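Local coordinates for hydrogenase (NiFe) small subunit HydA (Allochromatium vinosum, PDB 3MYR), which probably carries electrons between the hydrogen-oxidising large subunit of a [NiFe] hydrogenase and an outside acceptor, through two [4Fe-4S] clusters and one [3Fe-4S] cluster, at residues I142-V153 against L170-Y180; S5-T15 against Y68-P77. One frame throughout, in Å; residues are numbered along the deposited sequence.

In the fold
From the N terminus, strand 5-10 runs into the loop that brings Cys14 to a [4Fe-4S] cluster. After 52 residues, more than half of them helical, strand 69-77 returns beside it, and contact 2 closes that long excursion as a parallel strand pair. Contact 1 opens only later in the chain, so the two neither nest nor cross: strand 141-144 and its cysteine loop are joined to residues 170-180 after 16 intervening residues, mostly helix 151-164. Their centres lie about 16 Å apart, yet both contacts reach one mixed sheet and one cluster, to which contact 2 supplies Cys14 and contact 1 supplies Cys147.

Contact 1: residues I142-V153 against L170-Y180; sequences INVPGCPPIPMV and LDGYGRPLAFY. With SF4 (iron/sulfur cluster), chain I.
The Tyr180 ring carries Pro145 on one face: Pro145 CD stands 4.0 Å from the ring centroid and 28° off its normal, a CH-pi contact, while Pro176 O lies at the ring's edge, in its plane. Phe179 is layered differently, with Val153 CB over the rim of one face and Ala178 CB over the centre of the other. The chi1 of -60°, CG anti to the carbonyl carbon, lays the Tyr180 ring along Pro145, and its hydroxyl donates to Pro145 O. That bond is short, 2.6 Å from Tyr180 OH to Pro145 O, and lies in the carbonyl plane on a lone pair. A water donates to the same hydroxyl and accepts from Ile150 N. Two polar links thus join Tyr180 to loop 145-150, which follows strand 141-144 of the flavodoxin-like domain and supplies a cysteine ligand: Cys147 SG binds the iron FE1 of the [4Fe-4S] cluster at 2.3 Å. The peptide bond before Pro148 is cis.

Asn143 grips the turn 171-174 with two N-H groups. Its backbone N donates to Gly174 O, and Asn143 ND2 meets Tyr173 O at 2.9 Å in a nearly straight bond (168°), with that oxygen close to the amide plane. The type I turn is braced by its own Asp171: OD1 accepts from Arg175 N, and OD2 turns its syn lone pair to Arg175 NE, 2.7 Å away, in a salt bridge. The bent Arg175 chain lays its CD 3.5 Å from Pro145 CG, and its NH1 has a second acid partner in Glu252.

Ile142 and Val144 bond through their backbones to strand 106-110 and the start of helix 111-116, while Pro176 and Phe179 pack on Val157 of helix 151-164, which makes up most of the connection between the segments.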
loop_
_atom_site.group_PDB
_atom_site.type_symbol
_atom_site.label_atom_id
_atom_site.label_comp_id
_atom_site.label_asym_id
_atom_site.label_seq_id
_atom_site.Cartn_x
_atom_site.Cartn_y
_atom_site.Cartn_z
ATOM N N ILE A 142 11.067 -10.759 20.365
ATOM C CA ILE A 142 11.942 -11.262 19.291
ATOM C C ILE A 142 11.918 -10.199 18.208
ATOM O O ILE A 142 10.843 -9.843 17.759
ATOM C CB ILE A 142 11.374 -12.549 18.664
ATOM C CG1 ILE A 142 11.318 -13.673 19.685
ATOM C CG2 ILE A 142 12.243 -13.024 17.496
ATOM C CD1 ILE A 142 10.416 -14.797 19.068
ATOM N N ASN A 143 13.065 -9.693 17.773
ATOM C CA ASN A 143 13.104 -8.682 16.704
ATOM C C ASN A 143 13.302 -9.330 15.363
ATOM O O ASN A 143 14.228 -10.135 15.196
ATOM C CB ASN A 143 14.275 -7.761 16.977
ATOM C CG ASN A 143 13.978 -6.823 18.160
ATOM O OD1 ASN A 143 12.816 -6.482 18.369
ATOM N ND2 ASN A 143 14.982 -6.458 18.926
ATOM N N VAL A 144 12.434 -9.022 14.406
ATOM C CA VAL A 144 12.521 -9.610 13.092
ATOM C C VAL A 144 12.563 -8.412 12.116
ATOM O O VAL A 144 11.544 -8.030 11.535
ATOM C CB VAL A 144 11.303 -10.582 12.808
ATOM C CG1 VAL A 144 11.393 -11.238 11.331
ATOM C CG2 VAL A 144 11.259 -11.721 13.874
ATOM N N PRO A 145 13.739 -7.792 11.954
ATOM C CA PRO A 145 13.830 -6.480 11.258
ATOM C C PRO A 145 14.018 -6.652 9.747
ATOM O O PRO A 145 14.048 -7.811 9.257
ATOM C CB PRO A 145 15.043 -5.852 11.863
ATOM C CG PRO A 145 15.912 -6.996 12.259
ATOM C CD PRO A 145 14.922 -8.073 12.765
ATOM N N GLY A 146 14.224 -5.555 9.029
ATOM C CA GLY A 146 14.069 -5.561 7.551
ATOM C C GLY A 146 12.937 -4.610 7.196
ATOM O O GLY A 146 12.059 -4.390 7.995
ATOM N N CYS A 147 12.931 -4.063 5.990
ATOM C CA CYS A 147 11.978 -3.010 5.660
ATOM C C CYS A 147 11.402 -3.343 4.265
ATOM O O CYS A 147 11.833 -2.795 3.228
ATOM C CB CYS A 147 12.742 -1.660 5.670
ATOM S SG CYS A 147 11.587 -0.280 5.592
ATOM N N PRO A 148 10.536 -4.368 4.189
ATOM C CA PRO A 148 10.106 -5.214 5.330
ATOM C C PRO A 148 11.058 -6.434 5.381
ATOM O O PRO A 148 11.931 -6.569 4.514
ATOM C CB PRO A 148 8.690 -5.643 4.934
ATOM C CG PRO A 148 8.749 -5.716 3.360
ATOM C CD PRO A 148 9.829 -4.702 2.932
ATOM N N PRO A 149 10.958 -7.259 6.421
ATOM C CA PRO A 149 11.684 -8.516 6.491
ATOM C C PRO A 149 11.227 -9.383 5.309
ATOM O O PRO A 149 10.105 -9.257 4.806
ATOM C CB PRO A 149 11.136 -9.175 7.838
ATOM C CG PRO A 149 10.561 -7.936 8.644
ATOM C CD PRO A 149 9.967 -7.121 7.515
ATOM N N ILE A 150 12.058 -10.337 4.970
ATOM C CA ILE A 150 11.716 -11.378 3.982
ATOM C C ILE A 150 10.472 -12.179 4.348
ATOM O O ILE A 150 10.343 -12.652 5.454
ATOM C CB ILE A 150 12.891 -12.307 3.806
ATOM C CG1 ILE A 150 14.114 -11.473 3.287
ATOM C CG2 ILE A 150 12.591 -13.384 2.712
ATOM C CD1 ILE A 150 15.514 -12.318 3.432
ATOM N N PRO A 151 9.604 -12.460 3.357
ATOM C CA PRO A 151 8.308 -13.065 3.766
ATOM C C PRO A 151 8.535 -14.365 4.498
ATOM O O PRO A 151 7.863 -14.593 5.527
ATOM C CB PRO A 151 7.637 -13.372 2.416
ATOM C CG PRO A 151 8.085 -12.155 1.540
ATOM C CD PRO A 151 9.555 -11.854 2.019
ATOM N N MET A 152 9.420 -15.238 3.951
ATOM C CA MET A 152 9.610 -16.539 4.592
ATOM C C MET A 152 10.509 -16.499 5.810
ATOM O O MET A 152 10.530 -17.462 6.566
ATOM C CB MET A 152 10.048 -17.586 3.589
ATOM C CG MET A 152 8.712 -18.054 2.915
ATOM S SD MET A 152 8.879 -19.610 2.165
ATOM C CE MET A 152 9.946 -19.235 0.756
ATOM N N VAL A 153 11.082 -15.319 6.122
ATOM C CA VAL A 153 11.664 -15.121 7.469
ATOM C C VAL A 153 10.567 -14.894 8.474
ATOM O O VAL A 153 10.602 -15.440 9.586
ATOM C CB VAL A 153 12.690 -13.973 7.477
ATOM C CG1 VAL A 153 13.054 -13.568 8.917
ATOM C CG2 VAL A 153 13.922 -14.398 6.671
ATOM N N LEU A 170 18.785 -16.105 19.589
ATOM C CA LEU A 170 18.835 -14.727 19.177
ATOM C C LEU A 170 20.268 -14.196 19.232
ATOM O O LEU A 170 21.032 -14.615 20.068
ATOM C CB LEU A 170 17.943 -13.891 20.099
ATOM C CG LEU A 170 16.501 -14.380 20.259
ATOM C CD1 LEU A 170 15.640 -13.446 21.226
ATOM C CD2 LEU A 170 15.855 -14.358 18.816
ATOM N N ASP A 171 20.602 -13.234 18.388
ATOM C CA ASP A 171 21.838 -12.486 18.538
ATOM C C ASP A 171 21.707 -11.351 19.600
ATOM O O ASP A 171 20.686 -11.222 20.321
ATOM C CB ASP A 171 22.301 -11.955 17.160
ATOM C CG ASP A 171 21.500 -10.739 16.683
ATOM O OD1 ASP A 171 20.625 -10.265 17.450
ATOM O OD2 ASP A 171 21.623 -10.339 15.487
ATOM N N GLY A 172 22.724 -10.525 19.721
ATOM C CA GLY A 172 22.708 -9.524 20.814
ATOM C C GLY A 172 21.647 -8.476 20.647
ATOM O O GLY A 172 21.216 -7.833 21.638
ATOM N N TYR A 173 21.164 -8.317 19.413
ATOM C CA TYR A 173 20.034 -7.389 19.221
ATOM C C TYR A 173 18.628 -8.042 19.179
ATOM O O TYR A 173 17.664 -7.406 18.690
ATOM C CB TYR A 173 20.223 -6.598 17.935
ATOM C CG TYR A 173 21.193 -5.459 18.009
ATOM C CD1 TYR A 173 20.942 -4.323 18.814
ATOM C CD2 TYR A 173 22.253 -5.418 17.126
ATOM C CE1 TYR A 173 21.836 -3.210 18.777
ATOM C CE2 TYR A 173 23.135 -4.340 17.071
ATOM C CZ TYR A 173 22.946 -3.277 17.909
ATOM O OH TYR A 173 23.838 -2.267 17.771
ATOM N N GLY A 174 18.523 -9.310 19.598
ATOM C CA GLY A 174 17.211 -9.978 19.692
ATOM C C GLY A 174 16.731 -10.586 18.366
ATOM O O GLY A 174 15.551 -11.029 18.250
ATOM N N ARG A 175 17.657 -10.695 17.411
ATOM C CA ARG A 175 17.346 -11.212 16.049
ATOM C C ARG A 175 17.662 -12.705 15.914
ATOM O O ARG A 175 18.734 -13.166 16.296
ATOM C CB ARG A 175 18.145 -10.427 15.011
ATOM C CG ARG A 175 17.919 -8.876 15.071
ATOM C CD ARG A 175 18.743 -8.201 13.932
ATOM N NE ARG A 175 20.187 -8.385 14.197
ATOM C CZ ARG A 175 21.156 -7.617 13.673
ATOM N NH1 ARG A 175 20.869 -6.639 12.844
ATOM N NH2 ARG A 175 22.405 -7.781 14.009
ATOM N N PRO A 176 16.708 -13.478 15.411
ATOM C CA PRO A 176 16.940 -14.926 15.193
ATOM C C PRO A 176 18.193 -15.217 14.363
ATOM O O PRO A 176 18.313 -14.766 13.207
ATOM C CB PRO A 176 15.703 -15.349 14.422
ATOM C CG PRO A 176 14.623 -14.500 14.985
ATOM C CD PRO A 176 15.335 -13.096 15.038
ATOM N N LEU A 177 19.074 -16.044 14.928
ATOM C CA LEU A 177 20.327 -16.387 14.231
ATOM C C LEU A 177 20.119 -17.051 12.903
ATOM O O LEU A 177 20.989 -16.951 12.010
ATOM C CB LEU A 177 21.235 -17.267 15.125
ATOM C CG LEU A 177 21.727 -16.485 16.377
ATOM C CD1 LEU A 177 22.423 -17.438 17.374
ATOM C CD2 LEU A 177 22.663 -15.266 16.054
ATOM N N ALA A 178 19.020 -17.768 12.740
ATOM C CA ALA A 178 18.870 -18.537 11.479
ATOM C C ALA A 178 18.766 -17.568 10.305
ATOM O O ALA A 178 19.015 -17.951 9.139
ATOM C CB ALA A 178 17.589 -19.466 11.499
ATOM N N PHE A 179 18.291 -16.337 10.586
ATOM C CA PHE A 179 18.006 -15.436 9.495
ATOM C C PHE A 179 18.933 -14.235 9.514
ATOM O O PHE A 179 19.167 -13.615 8.460
ATOM C CB PHE A 179 16.510 -15.044 9.539
ATOM C CG PHE A 179 15.603 -16.251 9.510
ATOM C CD1 PHE A 179 15.764 -17.211 8.508
ATOM C CD2 PHE A 179 14.716 -16.506 10.547
ATOM C CE1 PHE A 179 14.950 -18.381 8.473
ATOM C CE2 PHE A 179 13.908 -17.693 10.537
ATOM C CZ PHE A 179 14.049 -18.608 9.517
ATOM N N TYR A 180 19.431 -13.899 10.717
ATOM C CA TYR A 180 20.191 -12.674 10.870
ATOM C C TYR A 180 21.610 -12.969 11.389
ATOM O O TYR A 180 22.326 -12.054 11.730
ATOM C CB TYR A 180 19.495 -11.698 11.803
ATOM C CG TYR A 180 18.152 -11.333 11.300
ATOM C CD1 TYR A 180 17.011 -12.074 11.708
ATOM C CD2 TYR A 180 17.974 -10.249 10.443
ATOM C CE1 TYR A 180 15.736 -11.709 11.274
ATOM C CE2 TYR A 180 16.682 -9.896 9.956
ATOM C CZ TYR A 180 15.593 -10.647 10.351
ATOM O OH TYR A 180 14.323 -10.367 9.878
HETATM FE FE1 SF4 I . 9.620 -0.793 6.590
HETATM FE FE2 SF4 I . 7.861 -2.537 7.877
HETATM FE FE3 SF4 I . 8.562 -0.058 9.036
HETATM FE FE4 SF4 I . 6.940 -0.456 6.558
HETATM S S1 SF4 I . 6.390 -0.959 8.871
HETATM S S2 SF4 I . 8.461 1.101 7.109
HETATM S S3 SF4 I . 8.157 -2.125 5.593
HETATM S S4 SF4 I . 9.960 -1.776 8.594
HETATM O O HOH W 1 14.352 -10.679 6.819
#

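Contact 2: residues S5-T15 against Y68-P77. With SF4 (iron/sulfur cluster), chain I.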
loop_
_atom_site.group_PDB
_atom_site.type_symbol
_atom_site.label_atom_id
_atom_site.label_comp_id
_atom_site.label_asym_id
_atom_site.label_seq_id
_atom_site.Cartn_x
_atom_site.Cartn_y
_atom_site.Cartn_z
ATOM N N SER A 5 -3.468 -18.339 20.102
ATOM C CA SER A 5 -3.944 -17.010 19.749
ATOM C C SER A 5 -2.841 -16.009 19.369
ATOM O O SER A 5 -1.763 -15.965 20.014
ATOM C CB SER A 5 -4.742 -16.463 20.894
ATOM O OG SER A 5 -5.149 -15.124 20.628
ATOM N N VAL A 6 -3.107 -15.245 18.292
ATOM C CA VAL A 6 -2.174 -14.235 17.793
ATOM C C VAL A 6 -2.871 -12.879 17.618
ATOM O O VAL A 6 -3.956 -12.792 17.024
ATOM C CB VAL A 6 -1.540 -14.676 16.486
ATOM C CG1 VAL A 6 -0.664 -13.513 15.940
ATOM C CG2 VAL A 6 -0.697 -15.989 16.710
ATOM N N ILE A 7 -2.335 -11.841 18.249
ATOM C CA ILE A 7 -2.875 -10.521 18.127
ATOM C C ILE A 7 -1.844 -9.655 17.384
ATOM O O ILE A 7 -0.673 -9.575 17.814
ATOM C CB ILE A 7 -3.124 -9.891 19.482
ATOM C CG1 ILE A 7 -4.316 -10.642 20.158
ATOM C CG2 ILE A 7 -3.616 -8.383 19.273
ATOM C CD1 ILE A 7 -4.537 -10.202 21.633
ATOM N N TRP A 8 -2.273 -9.057 16.262
ATOM C CA TRP A 8 -1.404 -8.276 15.397
ATOM C C TRP A 8 -1.705 -6.797 15.657
ATOM O O TRP A 8 -2.838 -6.334 15.380
ATOM C CB TRP A 8 -1.635 -8.644 13.922
ATOM C CG TRP A 8 -0.582 -8.016 13.046
ATOM C CD1 TRP A 8 -0.447 -6.665 12.752
ATOM C CD2 TRP A 8 0.475 -8.680 12.339
ATOM N NE1 TRP A 8 0.577 -6.479 11.849
ATOM C CE2 TRP A 8 1.175 -7.691 11.606
ATOM C CE3 TRP A 8 0.858 -10.041 12.185
ATOM C CZ2 TRP A 8 2.234 -8.010 10.742
ATOM C CZ3 TRP A 8 1.955 -10.326 11.412
ATOM C CH2 TRP A 8 2.613 -9.310 10.669
ATOM N N LEU A 9 -0.744 -6.057 16.225
ATOM C CA LEU A 9 -0.959 -4.605 16.470
ATOM C C LEU A 9 -0.258 -3.836 15.396
ATOM O O LEU A 9 0.957 -4.071 15.130
ATOM C CB LEU A 9 -0.378 -4.193 17.836
ATOM C CG LEU A 9 -0.935 -4.961 19.064
ATOM C CD1 LEU A 9 -0.221 -4.554 20.364
ATOM C CD2 LEU A 9 -2.421 -4.647 19.080
ATOM N N SER A 10 -0.960 -2.891 14.777
ATOM C CA SER A 10 -0.366 -2.065 13.699
ATOM C C SER A 10 -0.270 -0.626 14.189
ATOM O O SER A 10 -1.299 -0.022 14.494
ATOM C CB SER A 10 -1.300 -2.120 12.456
ATOM O OG SER A 10 -1.366 -3.455 12.027
ATOM N N PHE A 11 0.926 -0.063 14.297
ATOM C CA PHE A 11 1.015 1.278 14.929
ATOM C C PHE A 11 1.517 2.320 13.894
ATOM O O PHE A 11 0.830 2.536 12.861
ATOM C CB PHE A 11 1.922 1.141 16.180
ATOM C CG PHE A 11 1.270 0.342 17.326
ATOM C CD1 PHE A 11 -0.069 0.551 17.665
ATOM C CD2 PHE A 11 2.012 -0.540 18.102
ATOM C CE1 PHE A 11 -0.651 -0.056 18.799
ATOM C CE2 PHE A 11 1.433 -1.198 19.212
ATOM C CZ PHE A 11 0.097 -0.960 19.561
ATOM N N GLN A 12 2.769 2.785 13.987
ATOM C CA GLN A 12 3.238 3.721 12.934
ATOM C C GLN A 12 3.909 2.912 11.828
ATOM O O GLN A 12 5.170 2.915 11.677
ATOM C CB GLN A 12 4.225 4.754 13.487
ATOM C CG GLN A 12 3.618 5.663 14.582
ATOM C CD GLN A 12 4.705 6.601 15.051
ATOM O OE1 GLN A 12 5.641 6.162 15.708
ATOM N NE2 GLN A 12 4.591 7.907 14.724
ATOM N N GLU A 13 3.096 2.170 11.089
ATOM C CA GLU A 13 3.657 1.286 10.074
ATOM C C GLU A 13 3.244 1.784 8.675
ATOM O O GLU A 13 2.296 2.627 8.530
ATOM C CB GLU A 13 3.216 -0.165 10.237
ATOM C CG GLU A 13 1.874 -0.390 10.856
ATOM C CD GLU A 13 0.661 -0.427 9.910
ATOM O OE1 GLU A 13 -0.291 0.433 10.073
ATOM O OE2 GLU A 13 0.541 -1.440 9.179
ATOM N N CYS A 14 3.836 1.164 7.652
ATOM C CA CYS A 14 3.434 1.539 6.302
ATOM C C CYS A 14 2.631 0.365 5.689
ATOM O O CYS A 14 2.170 0.450 4.557
ATOM C CB CYS A 14 4.744 1.854 5.504
ATOM S SG CYS A 14 5.598 0.331 4.852
ATOM N N THR A 15 2.523 -0.742 6.453
ATOM C CA THR A 15 1.776 -1.968 6.110
ATOM C C THR A 15 2.612 -2.893 5.185
ATOM O O THR A 15 2.210 -4.006 4.876
ATOM C CB THR A 15 0.281 -1.713 5.632
ATOM O OG1 THR A 15 -0.404 -0.844 6.578
ATOM C CG2 THR A 15 -0.562 -3.070 5.508
ATOM N N TYR A 68 -1.143 -15.888 24.678
ATOM C CA TYR A 68 -1.211 -15.391 23.290
ATOM C C TYR A 68 0.115 -14.754 22.808
ATOM O O TYR A 68 0.898 -14.238 23.593
ATOM C CB TYR A 68 -2.436 -14.497 23.091
ATOM C CG TYR A 68 -2.410 -13.268 23.999
ATOM C CD1 TYR A 68 -1.757 -12.098 23.601
ATOM C CD2 TYR A 68 -3.017 -13.292 25.257
ATOM C CE1 TYR A 68 -1.748 -10.959 24.459
ATOM C CE2 TYR A 68 -3.027 -12.172 26.116
ATOM C CZ TYR A 68 -2.389 -11.027 25.715
ATOM O OH TYR A 68 -2.375 -9.957 26.572
ATOM N N LEU A 69 0.331 -14.752 21.506
ATOM C CA LEU A 69 1.458 -14.077 20.922
ATOM C C LEU A 69 1.018 -12.692 20.409
ATOM O O LEU A 69 -0.050 -12.565 19.798
ATOM C CB LEU A 69 1.825 -14.919 19.712
ATOM C CG LEU A 69 3.220 -15.038 19.149
ATOM C CD1 LEU A 69 3.128 -14.942 17.650
ATOM C CD2 LEU A 69 4.369 -14.167 19.730
ATOM N N VAL A 70 1.824 -11.656 20.638
ATOM C CA VAL A 70 1.518 -10.361 20.078
ATOM C C VAL A 70 2.574 -10.144 18.963
ATOM O O VAL A 70 3.767 -10.389 19.178
ATOM C CB VAL A 70 1.598 -9.236 21.157
ATOM C CG1 VAL A 70 1.375 -7.851 20.559
ATOM C CG2 VAL A 70 0.538 -9.496 22.207
ATOM N N ILE A 71 2.133 -9.783 17.762
ATOM C CA ILE A 71 3.076 -9.288 16.735
ATOM C C ILE A 71 2.829 -7.784 16.578
ATOM O O ILE A 71 1.641 -7.332 16.602
ATOM C CB ILE A 71 2.840 -10.024 15.426
ATOM C CG1 ILE A 71 3.052 -11.551 15.702
ATOM C CG2 ILE A 71 3.792 -9.486 14.349
ATOM C CD1 ILE A 71 2.841 -12.447 14.499
ATOM N N VAL A 72 3.911 -6.985 16.592
ATOM C CA VAL A 72 3.729 -5.514 16.470
ATOM C C VAL A 72 4.455 -5.093 15.198
ATOM O O VAL A 72 5.631 -5.449 14.981
ATOM C CB VAL A 72 4.403 -4.727 17.590
ATOM C CG1 VAL A 72 4.227 -3.216 17.374
ATOM C CG2 VAL A 72 3.910 -5.146 18.929
ATOM N N ASP A 73 3.765 -4.285 14.414
ATOM C CA ASP A 73 4.220 -3.713 13.168
ATOM C C ASP A 73 4.270 -2.178 13.437
ATOM O O ASP A 73 3.251 -1.606 13.835
ATOM C CB ASP A 73 3.109 -3.987 12.105
ATOM C CG ASP A 73 3.604 -3.753 10.759
ATOM O OD1 ASP A 73 4.779 -3.341 10.722
ATOM O OD2 ASP A 73 2.885 -3.889 9.751
ATOM N N GLY A 74 5.384 -1.481 13.114
ATOM C CA GLY A 74 5.441 0.006 13.273
ATOM C C GLY A 74 6.041 0.431 14.599
ATOM O O GLY A 74 5.977 -0.295 15.585
ATOM N N SER A 75 6.572 1.642 14.644
ATOM C CA SER A 75 7.067 2.258 15.871
ATOM C C SER A 75 5.887 2.815 16.656
ATOM O O SER A 75 4.753 2.809 16.189
ATOM C CB SER A 75 8.103 3.361 15.538
ATOM O OG SER A 75 7.427 4.335 14.733
ATOM N N ILE A 76 6.144 3.167 17.900
ATOM C CA ILE A 76 5.125 3.688 18.797
ATOM C C ILE A 76 5.606 5.050 19.344
ATOM O O ILE A 76 6.727 5.138 19.882
ATOM C CB ILE A 76 5.013 2.725 19.993
ATOM C CG1 ILE A 76 4.673 1.286 19.463
ATOM C CG2 ILE A 76 3.937 3.202 21.006
ATOM C CD1 ILE A 76 5.934 0.313 19.357
ATOM N N PRO A 77 4.752 6.091 19.290
ATOM C CA PRO A 77 5.183 7.329 19.951
ATOM C C PRO A 77 5.221 7.055 21.418
ATOM O O PRO A 77 4.228 6.562 22.006
ATOM C CB PRO A 77 4.068 8.333 19.614
ATOM C CG PRO A 77 3.381 7.745 18.344
ATOM C CD PRO A 77 3.482 6.238 18.537
HETATM FE FE1 SF4 I . 9.620 -0.793 6.590
HETATM FE FE2 SF4 I . 7.861 -2.537 7.877
HETATM FE FE3 SF4 I . 8.562 -0.058 9.036
HETATM FE FE4 SF4 I . 6.940 -0.456 6.558
HETATM S S1 SF4 I . 6.390 -0.959 8.871
HETATM S S2 SF4 I . 8.461 1.101 7.109
HETATM S S3 SF4 I . 8.157 -2.125 5.593
HETATM S S4 SF4 I . 9.960 -1.776 8.594
#
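Strands 5-10 and 69-73 pair in parallel, as in the flavodoxin-like N-terminal domain of [NiFe] hydrogenase small subunits. A ladder of backbone bonds runs from Leu69 N to Ser5 O through to Phe11 N to Asp73 O, and the axes lie 4.7 Å apart at 19°. On one sheet face, Ile71 CG2 sits over the six-membered ring of Trp8, 3.7 Å from its centroid and 15° off the normal, a CH-pi contact. Trp8 is swung across to it with CG anti to the backbone N (chi1 -170°). Next along the same face, Asp73 CB approaches Trp8 NE1 at 3.6 Å, with the carboxylate plane nearly perpendicular to the indole. On the other face, Leu9 CD1 meets Val70 CG1; just past the strand end, Phe11 CD2 lies 3.5 Å from both Val72 CG1 and Ile76 CG1.

Beyond the strand ends the chains lead to the cluster, where Cys14 SG binds the iron FE4 at 2.3 Å. Glu13 OE2 and Asp73 OD2 come within 3.4 Å there, two acceptors with no hydrogen bond assigned between them. Farther out, His42 stacks on Trp8, helix 16-23 covers the Trp8 and Asp73 side, and helix 93-101 packs against Leu9 and Phe11. Thr15 reaches the large subunit, where its hydroxyl bonds Glu14 of that chain.

After Gly74 the second strand turns away, and a single antiparallel bridge holds Gln12 to Ser75 through Gln12 N and Ser75 O. There Ser75 OG donates to Gln12 OE1 at 2.7 Å, with the Ser75 oxygen well above the amide plane of Gln12.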